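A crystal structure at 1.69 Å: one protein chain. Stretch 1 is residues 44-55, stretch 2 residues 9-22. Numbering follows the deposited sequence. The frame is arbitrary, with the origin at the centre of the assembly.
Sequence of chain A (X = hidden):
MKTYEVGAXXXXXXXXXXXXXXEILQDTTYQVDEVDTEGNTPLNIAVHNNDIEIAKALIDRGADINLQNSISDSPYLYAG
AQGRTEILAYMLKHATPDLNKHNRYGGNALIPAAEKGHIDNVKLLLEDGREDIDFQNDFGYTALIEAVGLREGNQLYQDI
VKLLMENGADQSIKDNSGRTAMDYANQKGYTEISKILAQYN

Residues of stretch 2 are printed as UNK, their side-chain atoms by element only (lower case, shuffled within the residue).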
ATOM      1  N   ASN A  44       4.509   4.772 -11.450  1.00  6.72           N
ATOM      2  CA  ASN A  44       3.376   5.195 -10.648  1.00  3.61           C
ATOM      3  C   ASN A  44       2.077   5.239 -11.469  1.00  2.92           C
ATOM      4  O   ASN A  44       1.013   4.861 -10.963  1.00  4.84           O
ATOM      5  CB  ASN A  44       3.668   6.518  -9.924  1.00  2.63           C
ATOM      6  CG  ASN A  44       3.137   6.526  -8.474  1.00  6.10           C
ATOM      7  OD1 ASN A  44       2.309   5.703  -8.098  1.00  8.43           O
ATOM      8  ND2 ASN A  44       3.620   7.460  -7.672  1.00  5.22           N
ATOM      9  N   ILE A  45       2.157   5.657 -12.731  1.00  4.52           N
ATOM     10  CA  ILE A  45       0.972   5.696 -13.592  1.00  4.29           C
ATOM     11  C   ILE A  45       0.443   4.275 -13.784  1.00  6.01           C
ATOM     12  O   ILE A  45      -0.761   4.011 -13.650  1.00  4.73           O
ATOM     13  CB  ILE A  45       1.281   6.353 -14.961  1.00  6.80           C
ATOM     14  CG1 ILE A  45       1.547   7.850 -14.772  1.00  7.64           C
ATOM     15  CG2 ILE A  45       0.124   6.144 -15.949  1.00  3.56           C
ATOM     16  CD1 ILE A  45       2.230   8.494 -15.924  1.00 15.32           C
ATOM     17  N   ALA A  46       1.351   3.353 -14.081  1.00  4.00           N
ATOM     18  CA  ALA A  46       0.973   1.947 -14.252  1.00  4.91           C
ATOM     19  C   ALA A  46       0.320   1.365 -12.998  1.00  7.79           C
ATOM     20  O   ALA A  46      -0.624   0.591 -13.090  1.00  5.91           O
ATOM     21  CB  ALA A  46       2.180   1.112 -14.669  1.00  8.61           C
ATOM     22  N   VAL A  47       0.826   1.719 -11.826  1.00  6.00           N
ATOM     23  CA  VAL A  47       0.258   1.184 -10.586  1.00  5.32           C
ATOM     24  C   VAL A  47      -1.161   1.712 -10.356  1.00  9.22           C
ATOM     25  O   VAL A  47      -2.056   0.958  -9.977  1.00  7.30           O
ATOM     26  CB  VAL A  47       1.162   1.464  -9.360  1.00  7.62           C
ATOM     27  CG1 VAL A  47       0.468   1.053  -8.075  1.00  7.51           C
ATOM     28  CG2 VAL A  47       2.474   0.715  -9.508  1.00  7.29           C
ATOM     29  N   HIS A  48      -1.352   3.006 -10.601  1.00  6.01           N
ATOM     30  CA  HIS A  48      -2.672   3.633 -10.540  1.00  6.58           C
ATOM     31  C   HIS A  48      -3.656   2.944 -11.493  1.00  5.77           C
ATOM     32  O   HIS A  48      -4.797   2.682 -11.126  1.00 11.43           O
ATOM     33  CB  HIS A  48      -2.572   5.135 -10.865  1.00  6.81           C
ATOM     34  CG  HIS A  48      -2.084   5.975  -9.718  1.00 10.60           C
ATOM     35  ND1 HIS A  48      -0.791   5.906  -9.238  1.00 10.20           N
ATOM     36  CD2 HIS A  48      -2.713   6.900  -8.954  1.00 13.25           C
ATOM     37  CE1 HIS A  48      -0.646   6.750  -8.232  1.00 10.70           C
ATOM     38  NE2 HIS A  48      -1.799   7.365  -8.037  1.00 15.22           N
ATOM     39  N   ASN A  49      -3.193   2.626 -12.701  1.00  5.92           N
ATOM     40  CA  ASN A  49      -4.010   1.973 -13.725  1.00  3.54           C
ATOM     41  C   ASN A  49      -4.186   0.457 -13.532  1.00  6.80           C
ATOM     42  O   ASN A  49      -5.023  -0.175 -14.196  1.00 11.54           O
ATOM     43  CB  ASN A  49      -3.396   2.197 -15.108  1.00  6.83           C
ATOM     44  CG  ASN A  49      -3.681   3.578 -15.666  1.00  6.78           C
ATOM     45  OD1 ASN A  49      -4.737   4.149 -15.427  1.00 14.00           O
ATOM     46  ND2 ASN A  49      -2.736   4.112 -16.427  1.00  6.82           N
ATOM     47  N   ASN A  50      -3.395  -0.109 -12.624  1.00  5.02           N
ATOM     48  CA  ASN A  50      -3.242  -1.569 -12.489  1.00  6.57           C
ATOM     49  C   ASN A  50      -2.864  -2.252 -13.807  1.00  7.70           C
ATOM     50  O   ASN A  50      -3.379  -3.321 -14.143  1.00  8.51           O
ATOM     51  CB  ASN A  50      -4.452  -2.251 -11.837  1.00  8.00           C
ATOM     52  CG  ASN A  50      -4.101  -3.610 -11.243  1.00  7.37           C
ATOM     53  OD1 ASN A  50      -2.961  -3.855 -10.846  1.00  9.66           O
ATOM     54  ND2 ASN A  50      -5.089  -4.505 -11.178  1.00 15.90           N
ATOM     55  N   ASP A  51      -1.932  -1.628 -14.528  1.00  7.43           N
ATOM     56  CA  ASP A  51      -1.343  -2.240 -15.706  1.00  8.69           C
ATOM     57  C   ASP A  51      -0.159  -3.090 -15.252  1.00  6.62           C
ATOM     58  O   ASP A  51       0.981  -2.618 -15.156  1.00  5.59           O
ATOM     59  CB  ASP A  51      -0.935  -1.182 -16.735  1.00  5.74           C
ATOM     60  CG  ASP A  51      -2.127  -0.612 -17.494  1.00 10.96           C
ATOM     61  OD1 ASP A  51      -3.214  -1.243 -17.539  1.00 14.30           O
ATOM     62  OD2 ASP A  51      -1.982   0.478 -18.058  1.00 10.76           O
ATOM     63  N   ILE A  52      -0.458  -4.352 -14.970  1.00  7.89           N
ATOM     64  CA  ILE A  52       0.489  -5.231 -14.306  1.00  7.04           C
ATOM     65  C   ILE A  52       1.749  -5.488 -15.158  1.00  9.02           C
ATOM     66  O   ILE A  52       2.873  -5.462 -14.652  1.00  6.43           O
ATOM     67  CB  ILE A  52      -0.205  -6.558 -13.924  1.00  8.89           C
ATOM     68  CG1 ILE A  52      -1.313  -6.288 -12.897  1.00  8.74           C
ATOM     69  CG2 ILE A  52       0.786  -7.536 -13.370  1.00  7.91           C
ATOM     70  CD1 ILE A  52      -2.237  -7.500 -12.607  1.00  9.10           C
ATOM     71  N   GLU A  53       1.565  -5.753 -16.442  1.00  9.18           N
ATOM     72  CA  GLU A  53       2.707  -6.093 -17.280  1.00  5.46           C
ATOM     73  C   GLU A  53       3.624  -4.883 -17.475  1.00  8.18           C
ATOM     74  O   GLU A  53       4.849  -5.015 -17.458  1.00  7.50           O
ATOM     75  CB  GLU A  53       2.246  -6.671 -18.625  1.00 11.85           C
ATOM     76  CG  GLU A  53       3.392  -7.097 -19.550  1.00 16.23           C
ATOM     77  CD  GLU A  53       4.262  -8.216 -18.969  1.00 19.56           C
ATOM     78  OE1 GLU A  53       5.303  -8.532 -19.595  1.00 22.56           O
ATOM     79  OE2 GLU A  53       3.907  -8.789 -17.902  1.00 24.00           O
ATOM     80  N   ILE A  54       3.028  -3.704 -17.643  1.00  7.05           N
ATOM     81  CA  ILE A  54       3.804  -2.479 -17.755  1.00  6.68           C
ATOM     82  C   ILE A  54       4.602  -2.270 -16.468  1.00  5.40           C
ATOM     83  O   ILE A  54       5.794  -1.949 -16.505  1.00  5.02           O
ATOM     84  CB  ILE A  54       2.905  -1.257 -18.073  1.00  8.30           C
ATOM     85  CG1 ILE A  54       2.414  -1.341 -19.526  1.00  7.45           C
ATOM     86  CG2 ILE A  54       3.658   0.067 -17.814  1.00  3.67           C
ATOM     87  CD1 ILE A  54       1.423  -0.255 -19.916  1.00  7.39           C
ATOM     88  N   ALA A  55       3.936  -2.450 -15.330  1.00  3.45           N
ATOM     89  CA  ALA A  55       4.595  -2.249 -14.047  1.00  3.98           C
ATOM     90  C   ALA A  55       5.766  -3.216 -13.883  1.00  3.44           C
ATOM     91  O   ALA A  55       6.848  -2.819 -13.447  1.00  3.53           O
ATOM     92  CB  ALA A  55       3.588  -2.377 -12.871  1.00  6.39           C
ATOM     93  N   UNK A   9       7.919   7.892 -22.459  1.00  5.48           N
ATOM     94  CA  UNK A   9       7.513   6.745 -21.653  1.00  5.00           C
ATOM     95  C   UNK A   9       6.285   7.084 -20.815  1.00  5.69           C
ATOM     96  O   UNK A   9       5.412   6.247 -20.642  1.00  7.21           O
ATOM     97  c   UNK A   9       8.549   4.958 -19.997  1.00  5.12           C
ATOM     98  c   UNK A   9       8.357   3.778 -20.969  1.00  7.26           C
ATOM     99  c   UNK A   9       8.677   6.281 -20.770  1.00  5.95           C
ATOM    100  c   UNK A   9       9.819   4.747 -19.151  1.00  6.80           C
ATOM    101  N   UNK A  10       6.218   8.311 -20.294  1.00  7.15           N
ATOM    102  CA  UNK A  10       5.022   8.769 -19.585  1.00  8.83           C
ATOM    103  C   UNK A  10       3.806   8.703 -20.496  1.00  6.28           C
ATOM    104  O   UNK A  10       2.737   8.252 -20.086  1.00  5.34           O
ATOM    105  c   UNK A  10       6.537  11.780 -17.655  1.00  9.20           C
ATOM    106  c   UNK A  10       5.206  10.194 -19.077  1.00  7.11           C
ATOM    107  c   UNK A  10       6.030  10.352 -17.801  1.00  8.27           C
ATOM    108  c   UNK A  10       5.209   9.941 -16.584  1.00 10.50           C
ATOM    109  N   UNK A  11       3.981   9.152 -21.737  1.00  9.91           N
ATOM    110  CA  UNK A  11       2.896   9.133 -22.713  1.00  8.28           C
ATOM    111  C   UNK A  11       2.436   7.711 -23.037  1.00  9.01           C
ATOM    112  O   UNK A  11       1.232   7.449 -23.095  1.00  8.27           O
ATOM    113  c   UNK A  11       2.607  10.464 -26.354  1.00 20.64           C
ATOM    114  o   UNK A  11       2.666   9.616 -27.277  1.00 36.91           O
ATOM    115  c   UNK A  11       3.290   9.862 -23.993  1.00 10.59           C
ATOM    116  o   UNK A  11       2.913  11.671 -26.513  1.00 29.57           O
ATOM    117  c   UNK A  11       2.144   9.992 -24.981  1.00 12.20           C
ATOM    118  N   UNK A  12       3.382   6.797 -23.244  1.00  6.79           N
ATOM    119  CA  UNK A  12       3.054   5.385 -23.439  1.00  8.29           C
ATOM    120  C   UNK A  12       2.310   4.773 -22.241  1.00  6.17           C
ATOM    121  O   UNK A  12       1.388   3.983 -22.434  1.00  6.47           O
ATOM    122  c   UNK A  12       4.299   4.566 -23.753  1.00  8.69           C
ATOM    123  N   UNK A  13       2.719   5.118 -21.016  1.00  4.26           N
ATOM    124  CA  UNK A  13       2.024   4.620 -19.826  1.00  9.54           C
ATOM    125  C   UNK A  13       0.598   5.188 -19.719  1.00  6.62           C
ATOM    126  O   UNK A  13      -0.365   4.464 -19.400  1.00  4.77           O
ATOM    127  c   UNK A  13       2.833   4.929 -18.558  1.00  8.48           C
ATOM    128  N   UNK A  14       0.458   6.488 -19.972  1.00  8.05           N
ATOM    129  CA  UNK A  14      -0.848   7.131 -19.931  1.00  8.41           C
ATOM    130  C   UNK A  14      -1.791   6.494 -20.937  1.00  6.89           C
ATOM    131  O   UNK A  14      -2.984   6.341 -20.658  1.00 10.70           O
ATOM    132  c   UNK A  14      -0.435   9.423 -18.896  1.00 13.40           C
ATOM    133  o   UNK A  14       0.449  10.288 -18.869  1.00 24.21           O
ATOM    134  c   UNK A  14      -0.725   8.636 -20.178  1.00  7.24           C
ATOM    135  n   UNK A  14      -1.181   9.143 -17.844  1.00 16.46           N
ATOM    136  N   UNK A  15      -1.232   6.095 -22.085  1.00  5.60           N
ATOM    137  CA  UNK A  15      -1.983   5.456 -23.172  1.00  5.31           C
ATOM    138  C   UNK A  15      -2.173   3.948 -22.994  1.00  7.83           C
ATOM    139  O   UNK A  15      -2.749   3.288 -23.867  1.00 12.10           O
ATOM    140  n   UNK A  15      -0.423   6.542 -26.957  1.00 26.41           N
ATOM    141  c   UNK A  15      -1.537   7.233 -24.938  1.00 10.39           C
ATOM    142  o   UNK A  15      -0.755   8.736 -26.603  1.00 30.70           O
ATOM    143  c   UNK A  15      -0.871   7.566 -26.238  1.00 19.58           C
ATOM    144  c   UNK A  15      -1.337   5.775 -24.525  1.00  9.46           C
ATOM    145  N   UNK A  16      -1.713   3.420 -21.858  1.00  6.25           N
ATOM    146  CA  UNK A  16      -1.920   2.023 -21.482  1.00  4.97           C
ATOM    147  C   UNK A  16      -1.353   1.109 -22.550  1.00 10.98           C
ATOM    148  O   UNK A  16      -1.892   0.021 -22.785  1.00 13.04           O
ATOM    149  c   UNK A  16      -3.413   1.737 -21.322  1.00  6.67           C
ATOM    150  n   UNK A  16      -4.280   1.755 -18.521  1.00  7.62           N
ATOM    151  n   UNK A  16      -5.651   0.225 -17.496  1.00  9.47           N
ATOM    152  c   UNK A  16      -5.485   1.411 -18.069  1.00  7.69           C
ATOM    153  c   UNK A  16      -3.956   3.006 -19.204  1.00 10.06           C
ATOM    154  n   UNK A  16      -6.535   2.222 -18.209  1.00  7.58           N
ATOM    155  c   UNK A  16      -4.198   2.894 -20.705  1.00 11.72           C
ATOM    156  N   UNK A  17      -0.271   1.560 -23.191  1.00  9.33           N
ATOM    157  CA  UNK A  17       0.244   0.910 -24.391  1.00  8.61           C
ATOM    158  C   UNK A  17       1.446   0.045 -24.032  1.00  7.25           C
ATOM    159  O   UNK A  17       2.595   0.485 -24.076  1.00  9.01           O
ATOM    160  c   UNK A  17       0.859   1.352 -26.828  1.00 15.29           C
ATOM    161  c   UNK A  17       0.596   1.963 -25.447  1.00  8.06           C
ATOM    162  o   UNK A  17       1.145   0.138 -26.909  1.00 16.67           O
ATOM    163  o   UNK A  17       0.780   2.091 -27.833  1.00 16.48           O
ATOM    164  N   UNK A  18       1.152  -1.194 -23.657  1.00  8.95           N
ATOM    165  CA  UNK A  18       2.166  -2.122 -23.169  1.00  7.88           C
ATOM    166  C   UNK A  18       3.290  -2.326 -24.205  1.00  7.90           C
ATOM    167  O   UNK A  18       4.479  -2.326 -23.864  1.00  7.51           O
ATOM    168  c   UNK A  18       2.539  -4.445 -22.300  1.00 12.59           C
ATOM    169  c   UNK A  18       1.513  -3.466 -22.852  1.00  9.82           C
ATOM    170  o   UNK A  18       0.470  -3.251 -21.891  1.00 14.73           O
ATOM    171  N   UNK A  19       2.912  -2.515 -25.464  1.00 11.55           N
ATOM    172  CA  UNK A  19       3.904  -2.745 -26.516  1.00  9.28           C
ATOM    173  C   UNK A  19       4.809  -1.530 -26.722  1.00  8.94           C
ATOM    174  O   UNK A  19       6.022  -1.680 -26.888  1.00 12.21           O
ATOM    175  c   UNK A  19       1.838  -4.852 -29.053  1.00 22.02           C
ATOM    176  c   UNK A  19       0.496  -5.541 -28.817  1.00 25.32           C
ATOM    177  c   UNK A  19       2.489  -4.477 -27.722  1.00 20.88           C
ATOM    178  c   UNK A  19       3.226  -3.150 -27.824  1.00 11.26           C
ATOM    179  n   UNK A  19       0.566  -6.499 -27.680  1.00 34.42           N
ATOM    180  N   UNK A  20       4.229  -0.333 -26.711  1.00  8.86           N
ATOM    181  CA  UNK A  20       5.029   0.900 -26.812  1.00  8.38           C
ATOM    182  C   UNK A  20       5.977   1.074 -25.622  1.00  5.54           C
ATOM    183  O   UNK A  20       7.118   1.498 -25.794  1.00  4.40           O
ATOM    184  c   UNK A  20       4.118   2.133 -26.943  1.00 10.99           C
ATOM    185  c   UNK A  20       4.854   3.449 -27.242  1.00  8.22           C
ATOM    186  c   UNK A  20       5.599   3.380 -28.573  1.00 12.90           C
ATOM    187  c   UNK A  20       6.252   4.717 -28.902  1.00 16.56           C
ATOM    188  n   UNK A  20       6.808   4.771 -30.283  1.00 21.24           N
ATOM    189  N   UNK A  21       5.506   0.765 -24.414  1.00  5.80           N
ATOM    190  CA  UNK A  21       6.365   0.763 -23.226  1.00  2.68           C
ATOM    191  C   UNK A  21       7.583  -0.134 -23.404  1.00  5.43           C
ATOM    192  O   UNK A  21       8.711   0.294 -23.166  1.00  8.19           O
ATOM    193  c   UNK A  21       4.663   1.444 -21.558  1.00  8.66           C
ATOM    194  c   UNK A  21       6.599   0.051 -20.823  1.00  6.76           C
ATOM    195  c   UNK A  21       5.602   0.350 -21.956  1.00  5.21           C
ATOM    196  N   UNK A  22       7.362  -1.362 -23.864  1.00  7.55           N
ATOM    197  CA  UNK A  22       8.454  -2.313 -24.029  1.00  6.55           C
ATOM    198  C   UNK A  22       9.408  -1.875 -25.131  1.00  8.55           C
ATOM    199  O   UNK A  22      10.611  -2.075 -25.008  1.00  8.85           O
ATOM    200  c   UNK A  22       7.917  -3.720 -24.278  1.00  4.86           C
ATOM    201  c   UNK A  22       6.624  -5.659 -23.302  1.00  9.63           C
ATOM    202  c   UNK A  22       6.321  -6.356 -21.986  1.00 16.36           C
ATOM    203  n   UNK A  22       5.898  -7.777 -22.178  1.00 18.93           N
ATOM    204  c   UNK A  22       7.276  -4.302 -23.053  1.00  7.51           C
TER
HETATM  205  O   HOH W   1      -0.357   2.582 -17.309  1.00 10.61           O
HETATM  206  O   HOH W   2      -0.017  -3.815 -18.790  1.00  8.78           O

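Position 9 has four side-chain carbons, forked at the second. It is buried but does not reach stretch 1. The fork makes it L9.

Position 10 has the same four carbons and the same fork. Its CA-to-CB bond points sideways, yet one fork tip reaches I45. It is L10; its CD2 lies 3.4 Å from I45 CD1.

Position 11 has three carbons, the third carrying two oxygens. It points away from stretch 1. A carboxylate at that length is E11.

Position 12 has one carbon and makes no contact. It is A12.

Position 13 also has one carbon. It points toward stretch 1, and its CB sits 4.0 Å from I45 CG2. This is A13. Water 1 donates to A13 O at 2.8 Å.

Position 14 has two carbons, the second carrying one oxygen and one nitrogen. This amide is N14. Its ND2 comes to 3.8 Å from I45 CG2, a contact without a hydrogen bond.

Position 15 has three carbons, the third carrying an oxygen and a nitrogen. It points away from stretch 1. One carbon longer than N14, it is Q15.

Position 16 has three carbons, a nitrogen, then a carbon with two more nitrogens. That is a guanidinium, so the residue is R16. NE donates to D51 OD2 at 2.7 Å and NH2 donates to D51 OD1 at 2.8 Å. The two bonds pair the carboxylate with the guanidinium edge, while N49 CG lies over one face. R16 has positive phi and ends its helix in a Schellman motif.

Position 17 has two carbons, the second carrying two oxygens. It is D17. It points away from stretch 1 and caps the next helix: the backbone N of position 20, three residues on, donates to D17 OD1 at 3.1 Å.

Position 18 has one carbon carrying an oxygen and a carbon. It is T18. OG1 lies 3.6 Å from I54 CG1, and CG2 lies 3.9 Å from E53 CG. Water 2 links T18 OG1 (3.2 Å) to I54 N (3.3 Å).

Position 19 has four carbons in a row ending in nitrogen. It points away from stretch 1. It is K19.

Position 20 has the same chain, out of reach of stretch 1. It is K20.

Position 21 has one carbon carrying two carbons. It points toward stretch 1 and is V21. Its CG2 is 4.0 Å from I54 CD1.

Position 22 again has four carbons ending in nitrogen. It is K22. NZ donates to E53 OE1 at 2.8 Å, a salt bridge.

The contact buries 619 Å² in total. Helices 44-49 and 9-14 run nearly parallel, at 5°, with axes 9.4 Å apart. I45 packs on L10 and A13; I54 packs on V21. To one side of these apolar contacts, and between them in sequence, D51 forms a salt bridge with R16. Water 1 also donates to D51 OD2 at 2.8 Å and accepts from N49 ND2 at 3.0 Å, tying both residues to A13 O.

Stretch 2 (9-22) LLEAANQRDTKKVK
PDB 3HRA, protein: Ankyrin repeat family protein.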